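Local coordinates for glucose-inhibited division protein A-related protein, probable oxidoreductase (Thermus thermophilus, PDB 2CUL) that binds flavin-adenine dinucleotide in a Rossmann fold and, as a small relative of GidA, probably acts as an oxidoreductase, at residues A[4-10]-A[115-121]; A[96-101]-A[198-202]. All coordinates share one frame; numbering follows the deposited sequence.

Interaction 1: residues A[4-10]-A[115-121]; sequences YQVLIVG and EKVVLAV. With FAD (flavin-adenine dinucleotide), chain B.
The amide of Q5 and the carboxylate of E115 lie side by side with their planes 73° apart. Neither bonds the other directly; a single water accepts from Q5 NE2 at 2.9 Å and donates to E115 OE1, while Q5 OE1 takes the backbone N-H of R28. In both residues CG stands anti to the carbonyl carbon (chi1 -72° and -73°), and the extended chains beyond bring the polar ends out together where the contact is partly exposed. Further along, the parallel strands 6-9 and 116-119 are joined by nearly straight bonds: L7 N reaches K116 O at 2.9 Å, L7 O receives V118 N, and V118 O takes V9 N. This is the Rossmann core, and beta-branched residues suit it. V6 CG1 meets V118 CG2 at 3.9 Å on the face covered by helices 13-24 and 213-230; V9 packs beside L119 on the other. At the strand ends lies FAD. V9 CG1 is 3.9 Å from adenine C2A, and V121 CG1 is 3.5 Å from N7A. G10, probably the first glycine of a GxGxxG motif, brings CA to 3.2 Å from the ribose O4B; a CB there would strike A120 O.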
loop_
_atom_site.group_PDB
_atom_site.type_symbol
_atom_site.label_atom_id
_atom_site.label_comp_id
_atom_site.label_asym_id
_atom_site.label_seq_id
_atom_site.Cartn_x
_atom_site.Cartn_y
_atom_site.Cartn_z
ATOM N N TYR A 4 13.243 -10.762 -5.189
ATOM C CA TYR A 4 12.754 -9.912 -4.113
ATOM C C TYR A 4 12.397 -10.784 -2.917
ATOM O O TYR A 4 11.639 -11.748 -3.042
ATOM C CB TYR A 4 11.492 -9.139 -4.520
ATOM C CG TYR A 4 11.611 -8.269 -5.751
ATOM C CD1 TYR A 4 12.650 -7.349 -5.893
ATOM C CD2 TYR A 4 10.656 -8.346 -6.763
ATOM C CE1 TYR A 4 12.730 -6.526 -7.024
ATOM C CE2 TYR A 4 10.726 -7.530 -7.887
ATOM C CZ TYR A 4 11.762 -6.625 -8.011
ATOM O OH TYR A 4 11.817 -5.818 -9.125
ATOM N N GLN A 5 12.950 -10.453 -1.760
ATOM C CA GLN A 5 12.643 -11.197 -0.547
ATOM C C GLN A 5 11.239 -10.801 -0.111
ATOM O O GLN A 5 10.501 -11.604 0.464
ATOM C CB GLN A 5 13.652 -10.860 0.543
ATOM C CG GLN A 5 15.023 -11.447 0.274
ATOM C CD GLN A 5 16.046 -11.010 1.293
ATOM O OE1 GLN A 5 16.482 -9.860 1.297
ATOM N NE2 GLN A 5 16.431 -11.926 2.173
ATOM N N VAL A 6 10.880 -9.553 -0.389
ATOM C CA VAL A 6 9.558 -9.037 -0.057
ATOM C C VAL A 6 9.052 -8.191 -1.222
ATOM O O VAL A 6 9.739 -7.276 -1.677
ATOM C CB VAL A 6 9.585 -8.147 1.217
ATOM C CG1 VAL A 6 8.174 -7.684 1.556
ATOM C CG2 VAL A 6 10.174 -8.922 2.393
ATOM N N LEU A 7 7.859 -8.519 -1.715
ATOM C CA LEU A 7 7.231 -7.777 -2.802
ATOM C C LEU A 7 6.055 -7.041 -2.178
ATOM O O LEU A 7 5.168 -7.662 -1.592
ATOM C CB LEU A 7 6.715 -8.725 -3.891
ATOM C CG LEU A 7 5.846 -8.077 -4.977
ATOM C CD1 LEU A 7 6.686 -7.123 -5.822
ATOM C CD2 LEU A 7 5.247 -9.169 -5.862
ATOM N N ILE A 8 6.056 -5.718 -2.301
ATOM C CA ILE A 8 4.999 -4.893 -1.734
ATOM C C ILE A 8 4.169 -4.259 -2.842
ATOM O O ILE A 8 4.715 -3.629 -3.747
ATOM C CB ILE A 8 5.597 -3.761 -0.874
ATOM C CG1 ILE A 8 6.483 -4.357 0.226
ATOM C CG2 ILE A 8 4.477 -2.919 -0.257
ATOM C CD1 ILE A 8 7.334 -3.319 0.947
ATOM N N VAL A 9 2.852 -4.435 -2.763
ATOM C CA VAL A 9 1.933 -3.864 -3.740
ATOM C C VAL A 9 1.311 -2.597 -3.153
ATOM O O VAL A 9 0.466 -2.664 -2.255
ATOM C CB VAL A 9 0.811 -4.868 -4.105
ATOM C CG1 VAL A 9 -0.147 -4.246 -5.118
ATOM C CG2 VAL A 9 1.427 -6.138 -4.680
ATOM N N GLY A 10 1.746 -1.443 -3.659
ATOM C CA GLY A 10 1.232 -0.172 -3.175
ATOM C C GLY A 10 2.315 0.668 -2.524
ATOM O O GLY A 10 2.807 0.328 -1.450
ATOM N N GLU A 115 9.247 -13.577 -2.173
ATOM C CA GLU A 115 9.207 -14.667 -1.200
ATOM C C GLU A 115 8.019 -14.440 -0.272
ATOM O O GLU A 115 7.348 -15.382 0.165
ATOM C CB GLU A 115 10.519 -14.710 -0.417
ATOM C CG GLU A 115 11.684 -15.227 -1.245
ATOM C CD GLU A 115 13.015 -15.121 -0.531
ATOM O OE1 GLU A 115 13.024 -15.073 0.716
ATOM O OE2 GLU A 115 14.054 -15.098 -1.223
ATOM N N LYS A 116 7.770 -13.171 0.024
ATOM C CA LYS A 116 6.640 -12.772 0.850
ATOM C C LYS A 116 5.966 -11.655 0.072
ATOM O O LYS A 116 6.644 -10.790 -0.485
ATOM C CB LYS A 116 7.113 -12.279 2.217
ATOM C CG LYS A 116 7.697 -13.396 3.071
ATOM C CD LYS A 116 8.134 -12.905 4.431
ATOM C CE LYS A 116 8.637 -14.063 5.272
ATOM N NZ LYS A 116 9.690 -14.832 4.555
ATOM N N VAL A 117 4.639 -11.689 0.011
ATOM C CA VAL A 117 3.884 -10.685 -0.730
ATOM C C VAL A 117 3.019 -9.869 0.220
ATOM O O VAL A 117 2.245 -10.419 1.001
ATOM C CB VAL A 117 2.998 -11.351 -1.807
ATOM C CG1 VAL A 117 2.191 -10.299 -2.550
ATOM C CG2 VAL A 117 3.875 -12.133 -2.785
ATOM N N VAL A 118 3.169 -8.553 0.143
ATOM C CA VAL A 118 2.441 -7.627 1.001
ATOM C C VAL A 118 1.464 -6.768 0.213
ATOM O O VAL A 118 1.844 -6.133 -0.773
ATOM C CB VAL A 118 3.416 -6.664 1.727
ATOM C CG1 VAL A 118 2.638 -5.685 2.605
ATOM C CG2 VAL A 118 4.418 -7.453 2.560
ATOM N N LEU A 119 0.209 -6.747 0.650
ATOM C CA LEU A 119 -0.803 -5.920 0.009
ATOM C C LEU A 119 -0.958 -4.662 0.861
ATOM O O LEU A 119 -1.298 -4.742 2.042
ATOM C CB LEU A 119 -2.143 -6.662 -0.080
ATOM C CG LEU A 119 -2.148 -7.947 -0.909
ATOM C CD1 LEU A 119 -3.557 -8.524 -0.965
ATOM C CD2 LEU A 119 -1.648 -7.647 -2.319
ATOM N N ALA A 120 -0.675 -3.509 0.262
ATOM C CA ALA A 120 -0.781 -2.216 0.944
ATOM C C ALA A 120 -1.492 -1.294 -0.036
ATOM O O ALA A 120 -1.014 -0.202 -0.343
ATOM C CB ALA A 120 0.615 -1.672 1.263
ATOM N N VAL A 121 -2.659 -1.742 -0.492
ATOM C CA VAL A 121 -3.435 -1.036 -1.503
ATOM C C VAL A 121 -4.393 0.073 -1.066
ATOM O O VAL A 121 -5.182 0.560 -1.872
ATOM C CB VAL A 121 -4.202 -2.059 -2.379
ATOM C CG1 VAL A 121 -3.204 -2.972 -3.097
ATOM C CG2 VAL A 121 -5.149 -2.889 -1.520
HETATM P PA FAD B . -2.338 4.747 0.064
HETATM O O1A FAD B . -3.588 5.172 -0.585
HETATM O O2A FAD B . -1.432 5.767 0.652
HETATM O O5B FAD B . -1.472 3.892 -0.967
HETATM C C5B FAD B . -2.075 2.823 -1.699
HETATM C C4B FAD B . -1.205 2.620 -2.933
HETATM O O4B FAD B . -1.569 1.361 -3.499
HETATM C C3B FAD B . -1.412 3.673 -4.041
HETATM O O3B FAD B . -0.189 4.208 -4.499
HETATM C C2B FAD B . -2.167 2.914 -5.092
HETATM O O2B FAD B . -2.078 3.421 -6.403
HETATM C C1B FAD B . -1.602 1.508 -4.911
HETATM N N9A FAD B . -2.429 0.432 -5.451
HETATM C C8A FAD B . -3.725 0.127 -5.104
HETATM N N7A FAD B . -4.195 -0.916 -5.778
HETATM C C5A FAD B . -3.149 -1.299 -6.594
HETATM C C6A FAD B . -3.023 -2.341 -7.545
HETATM N N6A FAD B . -3.987 -3.200 -7.825
HETATM N N1A FAD B . -1.812 -2.455 -8.208
HETATM C C2A FAD B . -0.790 -1.575 -7.935
HETATM N N3A FAD B . -0.852 -0.557 -7.036
HETATM C C4A FAD B . -2.049 -0.463 -6.397
HETATM N N1 FAD B . -5.330 10.385 6.735
HETATM C C2 FAD B . -4.729 11.541 7.180
HETATM O O2 FAD B . -3.865 11.511 8.022
HETATM N N3 FAD B . -5.141 12.764 6.630
HETATM C C4 FAD B . -6.119 12.894 5.667
HETATM O O4 FAD B . -6.436 14.017 5.221
HETATM C C4X FAD B . -6.737 11.709 5.215
HETATM N N5 FAD B . -7.737 11.761 4.254
HETATM C C5X FAD B . -8.348 10.604 3.807
HETATM C C6 FAD B . -9.350 10.683 2.840
HETATM C C7 FAD B . -10.002 9.540 2.341
HETATM C C7M FAD B . -11.074 9.698 1.292
HETATM C C8 FAD B . -9.610 8.253 2.858
HETATM C C8M FAD B . -10.251 6.980 2.373
HETATM C C9 FAD B . -8.599 8.156 3.845
HETATM C C9A FAD B . -7.947 9.316 4.340
HETATM N N10 FAD B . -6.912 9.265 5.341
HETATM C C10 FAD B . -6.311 10.459 5.778
HETATM C "C1'" FAD B . -6.454 7.955 5.957
HETATM C "C2'" FAD B . -5.086 7.369 5.543
HETATM O "O2'" FAD B . -4.061 8.086 6.178
HETATM C "C3'" FAD B . -4.857 7.402 4.018
HETATM O "O3'" FAD B . -5.872 6.675 3.328
HETATM C "C4'" FAD B . -3.511 6.777 3.598
HETATM O "O4'" FAD B . -3.206 7.093 2.241
HETATM C "C5'" FAD B . -3.584 5.251 3.801
HETATM O "O5'" FAD B . -2.320 4.660 3.460
HETATM P P FAD B . -2.200 3.329 2.607
HETATM O O1P FAD B . -0.752 3.064 2.542
HETATM O O2P FAD B . -3.053 2.239 3.192
HETATM O O3P FAD B . -2.784 3.680 1.188
HETATM O O HOH W 1 15.381 -14.648 2.020
#

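Interaction 2: residues A[96-101]-A[198-202]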
loop_
_atom_site.group_PDB
_atom_site.type_symbol
_atom_site.label_atom_id
_atom_site.label_comp_id
_atom_site.label_asym_id
_atom_site.label_seq_id
_atom_site.Cartn_x
_atom_site.Cartn_y
_atom_site.Cartn_z
ATOM N N LEU A 96 -0.461 -17.868 -7.516
ATOM C CA LEU A 96 -0.493 -18.945 -6.538
ATOM C C LEU A 96 0.179 -20.236 -6.972
ATOM O O LEU A 96 0.171 -20.601 -8.146
ATOM C CB LEU A 96 -1.945 -19.284 -6.175
ATOM C CG LEU A 96 -2.888 -18.168 -5.718
ATOM C CD1 LEU A 96 -4.270 -18.762 -5.443
ATOM C CD2 LEU A 96 -2.339 -17.501 -4.468
ATOM N N GLU A 97 0.772 -20.911 -5.997
ATOM C CA GLU A 97 1.381 -22.217 -6.200
ATOM C C GLU A 97 0.692 -22.964 -5.066
ATOM O O GLU A 97 1.131 -22.927 -3.913
ATOM C CB GLU A 97 2.900 -22.170 -6.008
ATOM C CG GLU A 97 3.589 -21.245 -6.999
ATOM C CD GLU A 97 5.095 -21.429 -7.055
ATOM O OE1 GLU A 97 5.700 -21.792 -6.025
ATOM O OE2 GLU A 97 5.674 -21.193 -8.136
ATOM N N GLY A 98 -0.428 -23.601 -5.393
ATOM C CA GLY A 98 -1.185 -24.294 -4.372
ATOM C C GLY A 98 -1.829 -23.234 -3.496
ATOM O O GLY A 98 -2.480 -22.318 -4.002
ATOM N N ASN A 99 -1.632 -23.330 -2.186
ATOM C CA ASN A 99 -2.221 -22.352 -1.280
ATOM C C ASN A 99 -1.235 -21.237 -0.940
ATOM O O ASN A 99 -1.485 -20.428 -0.049
ATOM C CB ASN A 99 -2.693 -23.044 0.002
ATOM C CG ASN A 99 -1.545 -23.490 0.884
ATOM O OD1 ASN A 99 -0.418 -23.657 0.422
ATOM N ND2 ASN A 99 -1.833 -23.702 2.164
ATOM N N ARG A 100 -0.122 -21.184 -1.666
ATOM C CA ARG A 100 0.890 -20.166 -1.405
ATOM C C ARG A 100 0.958 -19.037 -2.430
ATOM O O ARG A 100 1.021 -19.274 -3.638
ATOM C CB ARG A 100 2.272 -20.819 -1.293
ATOM C CG ARG A 100 3.412 -19.826 -1.107
ATOM C CD ARG A 100 4.729 -20.538 -0.833
ATOM N NE ARG A 100 4.773 -21.092 0.517
ATOM C CZ ARG A 100 4.943 -20.368 1.620
ATOM N NH1 ARG A 100 5.093 -19.052 1.537
ATOM N NH2 ARG A 100 4.955 -20.957 2.807
ATOM N N VAL A 101 0.947 -17.803 -1.930
ATOM C CA VAL A 101 1.052 -16.634 -2.792
ATOM C C VAL A 101 2.539 -16.429 -3.054
ATOM O O VAL A 101 3.328 -16.287 -2.116
ATOM C CB VAL A 101 0.483 -15.370 -2.112
ATOM C CG1 VAL A 101 0.635 -14.164 -3.040
ATOM C CG2 VAL A 101 -0.987 -15.583 -1.774
ATOM N N LEU A 198 -4.369 -17.722 2.958
ATOM C CA LEU A 198 -3.361 -18.334 2.099
ATOM C C LEU A 198 -1.995 -18.199 2.766
ATOM O O LEU A 198 -1.868 -17.538 3.795
ATOM C CB LEU A 198 -3.350 -17.648 0.731
ATOM C CG LEU A 198 -4.657 -17.747 -0.062
ATOM C CD1 LEU A 198 -4.612 -16.831 -1.275
ATOM C CD2 LEU A 198 -4.881 -19.188 -0.490
ATOM N N GLU A 199 -0.980 -18.831 2.185
ATOM C CA GLU A 199 0.371 -18.770 2.736
ATOM C C GLU A 199 1.215 -17.690 2.066
ATOM O O GLU A 199 0.986 -17.349 0.906
ATOM C CB GLU A 199 1.067 -20.125 2.573
ATOM C CG GLU A 199 0.405 -21.260 3.336
ATOM C CD GLU A 199 0.433 -21.046 4.837
ATOM O OE1 GLU A 199 1.532 -20.827 5.388
ATOM O OE2 GLU A 199 -0.642 -21.099 5.468
ATOM N N GLY A 200 2.183 -17.160 2.816
ATOM C CA GLY A 200 3.085 -16.136 2.310
ATOM C C GLY A 200 2.476 -14.784 1.983
ATOM O O GLY A 200 3.119 -13.954 1.337
ATOM N N LEU A 201 1.256 -14.551 2.457
ATOM C CA LEU A 201 0.534 -13.313 2.181
ATOM C C LEU A 201 0.366 -12.417 3.402
ATOM O O LEU A 201 -0.044 -12.877 4.465
ATOM C CB LEU A 201 -0.846 -13.652 1.614
ATOM C CG LEU A 201 -1.715 -12.498 1.110
ATOM C CD1 LEU A 201 -1.043 -11.836 -0.082
ATOM C CD2 LEU A 201 -3.084 -13.029 0.715
ATOM N N TYR A 202 0.670 -11.132 3.227
ATOM C CA TYR A 202 0.561 -10.141 4.296
ATOM C C TYR A 202 -0.234 -8.938 3.802
ATOM O O TYR A 202 -0.383 -8.739 2.602
ATOM C CB TYR A 202 1.956 -9.668 4.713
ATOM C CG TYR A 202 2.837 -10.774 5.239
ATOM C CD1 TYR A 202 2.951 -11.005 6.610
ATOM C CD2 TYR A 202 3.532 -11.608 4.368
ATOM C CE1 TYR A 202 3.735 -12.040 7.099
ATOM C CE2 TYR A 202 4.318 -12.649 4.846
ATOM C CZ TYR A 202 4.415 -12.859 6.213
ATOM O OH TYR A 202 5.189 -13.890 6.694
#
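E199 lays its CB over the centre of one face of the R100 guanidinium, 3.9 Å above the plane. R100 sends CG anti to its backbone N (chi1 176°) and then bends at chi3, which turns the flat end toward the opposite backbone and brings NH1 to 3.6 Å from G200 CA. The glycine suits this spot: its phi is positive, and a CB would run into NH1. The E199 carboxylate is turned 76° from the guanidinium, and its OE1 lies well out of that plane where no N-H points at it, so the opposite charges probably attract without forming a salt bridge. On the other flank the N99 amide runs alongside E199, its ND2 3.5 Å from E199 CG. Two backbone bonds fix this register, E199 N to N99 O at 2.8 Å and V101 N to E199 O at 2.9 Å. The apolar half is built on crossings: L198 meets both L96 and V101 at about a right angle, its CD1 lying 3.9 Å from V101 CG2 and 4.0 Å from L96 CD2. An alanine in place of L198 would probably open a gap between L96 and V101, leaving both without the methyl they share. L201 CB also touches V101 CG2, at 3.9 Å. E97 to R100 form the type II' turn of the hairpin that joins strands 84-97 and 100-106, with G98 at its first corner, where positive phi is needed. L94 of strand 84-97 and F158 of a loop pack on L198 and L201, while V101 rests on V117 of strand 116-119, the neighbour of strand 201-203.

From the N terminus, strand 6-9 comes first and waits for strand 116-119 to close the long loop of interaction 1. Within that loop the chain makes the hairpin of strands 84-97 and 100-106, whose turn meets 198-202 only much later, closing interaction 2. The segments therefore alternate, and the two loops cross. Interaction 1 joins neighbouring parallel strands of the mixed sheet beside FAD; interaction 2 ties the hairpin from one flank to the approach of the edge strand 201-203 on the other. They meet where Y202 N and O probably hydrogen-bond to V117 O and L119 N, placing strand 201-203 against 116-119.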